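Long-range contact in DnaK Suppressor (Chlamydia trachomatis, PDB 6PTG), which probably binds RNA polymerase and regulates transcription, as a member of the DksA/TraR zinc-finger family: residues 77-87 with 110-118. Residues are numbered along the deposited sequence; the frame is centred on the assembly and turned at random.
Sequences LLRQIDRALEK and AIPYATMTV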
ATOM      1  N   LEU B  77     -13.703  -5.694  -6.975  1.00 84.67           N
ATOM      2  CA  LEU B  77     -14.505  -4.763  -6.190  1.00 72.69           C
ATOM      3  C   LEU B  77     -14.841  -5.325  -4.812  1.00 73.62           C
ATOM      4  O   LEU B  77     -14.838  -4.588  -3.821  1.00 72.61           O
ATOM      5  CB  LEU B  77     -15.777  -4.414  -6.955  1.00 66.77           C
ATOM      6  CG  LEU B  77     -16.687  -3.383  -6.298  1.00 60.34           C
ATOM      7  CD1 LEU B  77     -15.885  -2.160  -5.935  1.00 57.01           C
ATOM      8  CD2 LEU B  77     -17.821  -3.017  -7.240  1.00 57.48           C
ATOM      9  N   LEU B  78     -15.147  -6.625  -4.729  1.00 77.68           N
ATOM     10  CA  LEU B  78     -15.441  -7.234  -3.433  1.00 75.00           C
ATOM     11  C   LEU B  78     -14.233  -7.188  -2.509  1.00 75.13           C
ATOM     12  O   LEU B  78     -14.381  -7.011  -1.294  1.00 69.34           O
ATOM     13  CB  LEU B  78     -15.909  -8.677  -3.613  1.00 87.59           C
ATOM     14  CG  LEU B  78     -17.321  -8.877  -4.157  1.00 98.72           C
ATOM     15  CD1 LEU B  78     -17.592 -10.350  -4.388  1.00101.89           C
ATOM     16  CD2 LEU B  78     -18.343  -8.288  -3.195  1.00101.85           C
ATOM     17  N   ARG B  79     -13.030  -7.366  -3.060  1.00 79.40           N
ATOM     18  CA  ARG B  79     -11.826  -7.264  -2.242  1.00 72.31           C
ATOM     19  C   ARG B  79     -11.651  -5.852  -1.692  1.00 61.96           C
ATOM     20  O   ARG B  79     -11.336  -5.679  -0.509  1.00 62.62           O
ATOM     21  CB  ARG B  79     -10.603  -7.687  -3.056  1.00 77.54           C
ATOM     22  N   GLN B  80     -11.892  -4.829  -2.522  1.00 58.98           N
ATOM     23  CA  GLN B  80     -11.760  -3.443  -2.073  1.00 54.24           C
ATOM     24  C   GLN B  80     -12.791  -3.086  -1.009  1.00 59.03           C
ATOM     25  O   GLN B  80     -12.464  -2.409  -0.025  1.00 58.97           O
ATOM     26  CB  GLN B  80     -11.871  -2.489  -3.263  1.00 52.12           C
ATOM     27  CG  GLN B  80     -10.548  -1.864  -3.692  1.00 66.34           C
ATOM     28  CD  GLN B  80     -10.639  -1.176  -5.047  1.00 87.78           C
ATOM     29  OE1 GLN B  80     -11.034  -1.787  -6.044  1.00 85.30           O
ATOM     30  NE2 GLN B  80     -10.266   0.100  -5.088  1.00 98.80           N
ATOM     31  N   ILE B  81     -14.043  -3.516  -1.190  1.00 62.56           N
ATOM     32  CA  ILE B  81     -15.089  -3.206  -0.214  1.00 61.82           C
ATOM     33  C   ILE B  81     -14.757  -3.832   1.136  1.00 65.92           C
ATOM     34  O   ILE B  81     -14.866  -3.185   2.184  1.00 64.64           O
ATOM     35  CB  ILE B  81     -16.463  -3.668  -0.735  1.00 60.11           C
ATOM     36  CG1 ILE B  81     -16.951  -2.745  -1.853  1.00 60.28           C
ATOM     37  CG2 ILE B  81     -17.490  -3.715   0.393  1.00 53.47           C
ATOM     38  CD1 ILE B  81     -18.087  -3.322  -2.668  1.00 62.43           C
ATOM     39  N   ASP B  82     -14.362  -5.110   1.129  1.00 75.45           N
ATOM     40  CA  ASP B  82     -13.964  -5.779   2.366  1.00 78.60           C
ATOM     41  C   ASP B  82     -12.797  -5.065   3.043  1.00 73.79           C
ATOM     42  O   ASP B  82     -12.779  -4.921   4.271  1.00 68.95           O
ATOM     43  CB  ASP B  82     -13.608  -7.237   2.080  1.00 87.58           C
ATOM     44  CG  ASP B  82     -14.837  -8.113   1.903  1.00 95.21           C
ATOM     45  OD1 ASP B  82     -15.879  -7.800   2.512  1.00 96.98           O
ATOM     46  OD2 ASP B  82     -14.757  -9.119   1.166  1.00100.89           O
ATOM     47  N   ARG B  83     -11.801  -4.633   2.262  1.00 67.65           N
ATOM     48  CA  ARG B  83     -10.662  -3.918   2.836  1.00 56.80           C
ATOM     49  C   ARG B  83     -11.082  -2.581   3.432  1.00 55.24           C
ATOM     50  O   ARG B  83     -10.623  -2.207   4.520  1.00 54.51           O
ATOM     51  CB  ARG B  83      -9.577  -3.714   1.778  1.00 47.21           C
ATOM     52  CG  ARG B  83      -8.384  -2.911   2.276  1.00 53.34           C
ATOM     53  CD  ARG B  83      -7.823  -3.507   3.569  1.00 57.23           C
ATOM     54  NE  ARG B  83      -6.876  -2.610   4.227  1.00 56.61           N
ATOM     55  CZ  ARG B  83      -6.527  -2.708   5.504  1.00 58.91           C
ATOM     56  NH1 ARG B  83      -7.056  -3.659   6.262  1.00 62.02           N
ATOM     57  NH2 ARG B  83      -5.665  -1.847   6.028  1.00 59.52           N
ATOM     58  N   ALA B  84     -11.952  -1.845   2.738  1.00 50.27           N
ATOM     59  CA  ALA B  84     -12.457  -0.591   3.290  1.00 46.73           C
ATOM     60  C   ALA B  84     -13.197  -0.830   4.601  1.00 46.40           C
ATOM     61  O   ALA B  84     -13.065  -0.045   5.548  1.00 47.70           O
ATOM     62  CB  ALA B  84     -13.359   0.110   2.272  1.00 41.25           C
ATOM     63  N   LEU B  85     -13.966  -1.921   4.681  1.00 46.16           N
ATOM     64  CA  LEU B  85     -14.648  -2.263   5.924  1.00 52.86           C
ATOM     65  C   LEU B  85     -13.654  -2.612   7.027  1.00 64.01           C
ATOM     66  O   LEU B  85     -13.851  -2.225   8.185  1.00 69.81           O
ATOM     67  CB  LEU B  85     -15.619  -3.418   5.687  1.00 49.47           C
ATOM     68  CG  LEU B  85     -16.900  -3.056   4.937  1.00 53.65           C
ATOM     69  CD1 LEU B  85     -17.677  -4.295   4.512  1.00 52.56           C
ATOM     70  CD2 LEU B  85     -17.768  -2.145   5.797  1.00 49.33           C
ATOM     71  N   GLU B  86     -12.581  -3.342   6.689  1.00 60.52           N
ATOM     72  CA  GLU B  86     -11.535  -3.627   7.670  1.00 58.27           C
ATOM     73  C   GLU B  86     -10.888  -2.348   8.177  1.00 59.93           C
ATOM     74  O   GLU B  86     -10.647  -2.205   9.381  1.00 70.18           O
ATOM     75  CB  GLU B  86     -10.474  -4.552   7.076  1.00 66.06           C
ATOM     76  CG  GLU B  86     -10.967  -5.943   6.747  1.00 87.29           C
ATOM     77  CD  GLU B  86      -9.920  -6.768   6.032  1.00100.43           C
ATOM     78  OE1 GLU B  86      -8.732  -6.374   6.065  1.00 93.35           O
ATOM     79  OE2 GLU B  86     -10.288  -7.805   5.438  1.00109.47           O
ATOM     80  N   LYS B  87     -10.574  -1.413   7.278  1.00 56.59           N
ATOM     81  CA  LYS B  87      -9.949  -0.170   7.721  1.00 53.29           C
ATOM     82  C   LYS B  87     -10.853   0.607   8.667  1.00 56.23           C
ATOM     83  O   LYS B  87     -10.360   1.334   9.533  1.00 58.22           O
ATOM     84  CB  LYS B  87      -9.558   0.689   6.520  1.00 44.06           C
ATOM     85  CG  LYS B  87      -8.454   0.087   5.688  1.00 44.24           C
ATOM     86  CD  LYS B  87      -8.235   0.825   4.382  1.00 52.03           C
ATOM     87  CE  LYS B  87      -7.776   2.246   4.624  1.00 42.85           C
ATOM     88  NZ  LYS B  87      -6.678   2.295   5.622  1.00 58.93           N
ATOM     89  N   ALA B 110     -17.411   9.985  -3.151  1.00 43.57           N
ATOM     90  CA  ALA B 110     -17.775   9.403  -4.436  1.00 45.34           C
ATOM     91  C   ALA B 110     -17.470   7.911  -4.472  1.00 47.19           C
ATOM     92  O   ALA B 110     -18.250   7.127  -5.025  1.00 58.26           O
ATOM     93  CB  ALA B 110     -17.044  10.135  -5.568  1.00 39.45           C
ATOM     94  N   ILE B 111     -16.335   7.508  -3.908  1.00 51.10           N
ATOM     95  CA  ILE B 111     -15.887   6.117  -3.903  1.00 50.22           C
ATOM     96  C   ILE B 111     -15.675   5.667  -2.461  1.00 50.52           C
ATOM     97  O   ILE B 111     -14.549   5.760  -1.948  1.00 51.19           O
ATOM     98  CB  ILE B 111     -14.595   5.943  -4.715  1.00 37.83           C
ATOM     99  CG1 ILE B 111     -14.696   6.663  -6.056  1.00 35.52           C
ATOM    100  CG2 ILE B 111     -14.324   4.478  -4.944  1.00 36.57           C
ATOM    101  CD1 ILE B 111     -13.511   6.419  -6.954  1.00 42.19           C
ATOM    102  N   PRO B 112     -16.711   5.181  -1.766  1.00 46.49           N
ATOM    103  CA  PRO B 112     -16.542   4.844  -0.343  1.00 48.04           C
ATOM    104  C   PRO B 112     -15.592   3.679  -0.085  1.00 49.99           C
ATOM    105  O   PRO B 112     -15.156   3.517   1.060  1.00 48.25           O
ATOM    106  CB  PRO B 112     -17.974   4.521   0.113  1.00 48.64           C
ATOM    107  CG  PRO B 112     -18.676   4.094  -1.137  1.00 40.48           C
ATOM    108  CD  PRO B 112     -18.094   4.952  -2.223  1.00 43.81           C
ATOM    109  N   TYR B 113     -15.254   2.874  -1.098  1.00 52.64           N
ATOM    110  CA  TYR B 113     -14.310   1.768  -0.956  1.00 48.82           C
ATOM    111  C   TYR B 113     -12.885   2.146  -1.360  1.00 44.54           C
ATOM    112  O   TYR B 113     -12.049   1.264  -1.572  1.00 53.88           O
ATOM    113  CB  TYR B 113     -14.784   0.547  -1.750  1.00 48.96           C
ATOM    114  CG  TYR B 113     -15.114   0.828  -3.199  1.00 57.19           C
ATOM    115  CD1 TYR B 113     -14.126   0.804  -4.180  1.00 52.87           C
ATOM    116  CD2 TYR B 113     -16.420   1.109  -3.588  1.00 63.27           C
ATOM    117  CE1 TYR B 113     -14.427   1.060  -5.504  1.00 51.64           C
ATOM    118  CE2 TYR B 113     -16.730   1.365  -4.910  1.00 65.01           C
ATOM    119  CZ  TYR B 113     -15.730   1.340  -5.864  1.00 60.44           C
ATOM    120  OH  TYR B 113     -16.045   1.594  -7.181  1.00 66.74           O
ATOM    121  N   ALA B 114     -12.593   3.435  -1.475  1.00 46.56           N
ATOM    122  CA  ALA B 114     -11.243   3.876  -1.792  1.00 42.52           C
ATOM    123  C   ALA B 114     -10.348   3.659  -0.586  1.00 53.37           C
ATOM    124  O   ALA B 114     -10.618   4.188   0.497  1.00 52.84           O
ATOM    125  CB  ALA B 114     -11.251   5.349  -2.192  1.00 36.40           C
ATOM    126  N   THR B 115      -9.310   2.844  -0.757  1.00 68.81           N
ATOM    127  CA  THR B 115      -8.350   2.553   0.300  1.00 50.43           C
ATOM    128  C   THR B 115      -6.972   3.131   0.026  1.00 41.78           C
ATOM    129  O   THR B 115      -6.084   3.006   0.868  1.00 48.79           O
ATOM    130  CB  THR B 115      -8.242   1.047   0.514  1.00 41.76           C
ATOM    131  OG1 THR B 115      -7.826   0.430  -0.709  1.00 50.49           O
ATOM    132  CG2 THR B 115      -9.574   0.478   0.951  1.00 51.10           C
ATOM    133  N   MET B 116      -6.776   3.778  -1.117  1.00 43.12           N
ATOM    134  CA  MET B 116      -5.504   4.384  -1.464  1.00 43.90           C
ATOM    135  C   MET B 116      -5.774   5.747  -2.082  1.00 48.80           C
ATOM    136  O   MET B 116      -6.858   6.006  -2.608  1.00 46.60           O
ATOM    137  CB  MET B 116      -4.717   3.506  -2.448  1.00 41.17           C
ATOM    138  CG  MET B 116      -4.430   2.113  -1.949  1.00 45.21           C
ATOM    139  SD  MET B 116      -3.827   1.047  -3.256  1.00 52.37           S
ATOM    140  CE  MET B 116      -5.386   0.466  -3.930  1.00 63.26           C
ATOM    141  N   THR B 117      -4.772   6.618  -2.035  1.00 42.13           N
ATOM    142  CA  THR B 117      -4.856   7.823  -2.836  1.00 37.25           C
ATOM    143  C   THR B 117      -4.826   7.438  -4.311  1.00 55.47           C
ATOM    144  O   THR B 117      -4.495   6.305  -4.670  1.00 67.54           O
ATOM    145  CB  THR B 117      -3.713   8.786  -2.501  1.00 40.36           C
ATOM    146  OG1 THR B 117      -2.449   8.180  -2.806  1.00 45.44           O
ATOM    147  CG2 THR B 117      -3.757   9.187  -1.034  1.00 35.20           C
ATOM    148  N   VAL B 118      -5.199   8.383  -5.177  1.00 61.37           N
ATOM    149  CA  VAL B 118      -5.211   8.085  -6.607  1.00 56.65           C
ATOM    150  C   VAL B 118      -3.811   7.730  -7.088  1.00 56.96           C
ATOM    151  O   VAL B 118      -3.607   6.722  -7.774  1.00 56.31           O
ATOM    152  CB  VAL B 118      -5.799   9.262  -7.398  1.00 51.12           C
ATOM    153  CG1 VAL B 118      -5.683   8.988  -8.878  1.00 38.07           C
ATOM    154  CG2 VAL B 118      -7.237   9.469  -7.001  1.00 55.20           C
TER
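Lys-87 NZ, at the end of a chain whose CD lies 3.7 Å from Thr-115 CG2, is gripped by three groups: the carboxylate of Asp-97 in a salt bridge and, as hydrogen-bond acceptors, Ser-92 O and Ile-95 O. Bends at chi3 and chi4 (64° and 47°) curl the lysine chain past the threonine to reach them. Asp-97 also pairs with Arg-83 NE and bonds through its backbone to Thr-115, tying helix 72-89 to the loop. Arg-83 NH1 meets Glu-86 OE1 at 3.2 Å, almost in the guanidinium plane, and forms a second salt bridge with Glu-90.

Between the segments themselves the contact is mostly apolar. Thr-115 CG2 is held among Lys-87 CD, Arg-83 CG (3.8 Å) and Ala-84 CB (4.0 Å). The same Ala-84 methyl also rests 3.8 Å from Tyr-113 CA, in the type I beta turn from Ile-111 to Ala-114. The Tyr-113 ring is clasped on both faces: Leu-77 CD1 sits over its centre, 3.6 Å from the centroid, in a CH-pi contact, while Ile-111 CG2 covers the opposite face nearer the rim. Gln-80 brings NE2 to the ring edge, its amide plane nearly perpendicular to the ring. The chemistry is thus divided: van der Waals packing seats the loop on the helix, and Asp-97, with Glu-86 and Glu-90 on the arginine side, probably balances the adjacent charges of Lys-87 and Arg-83.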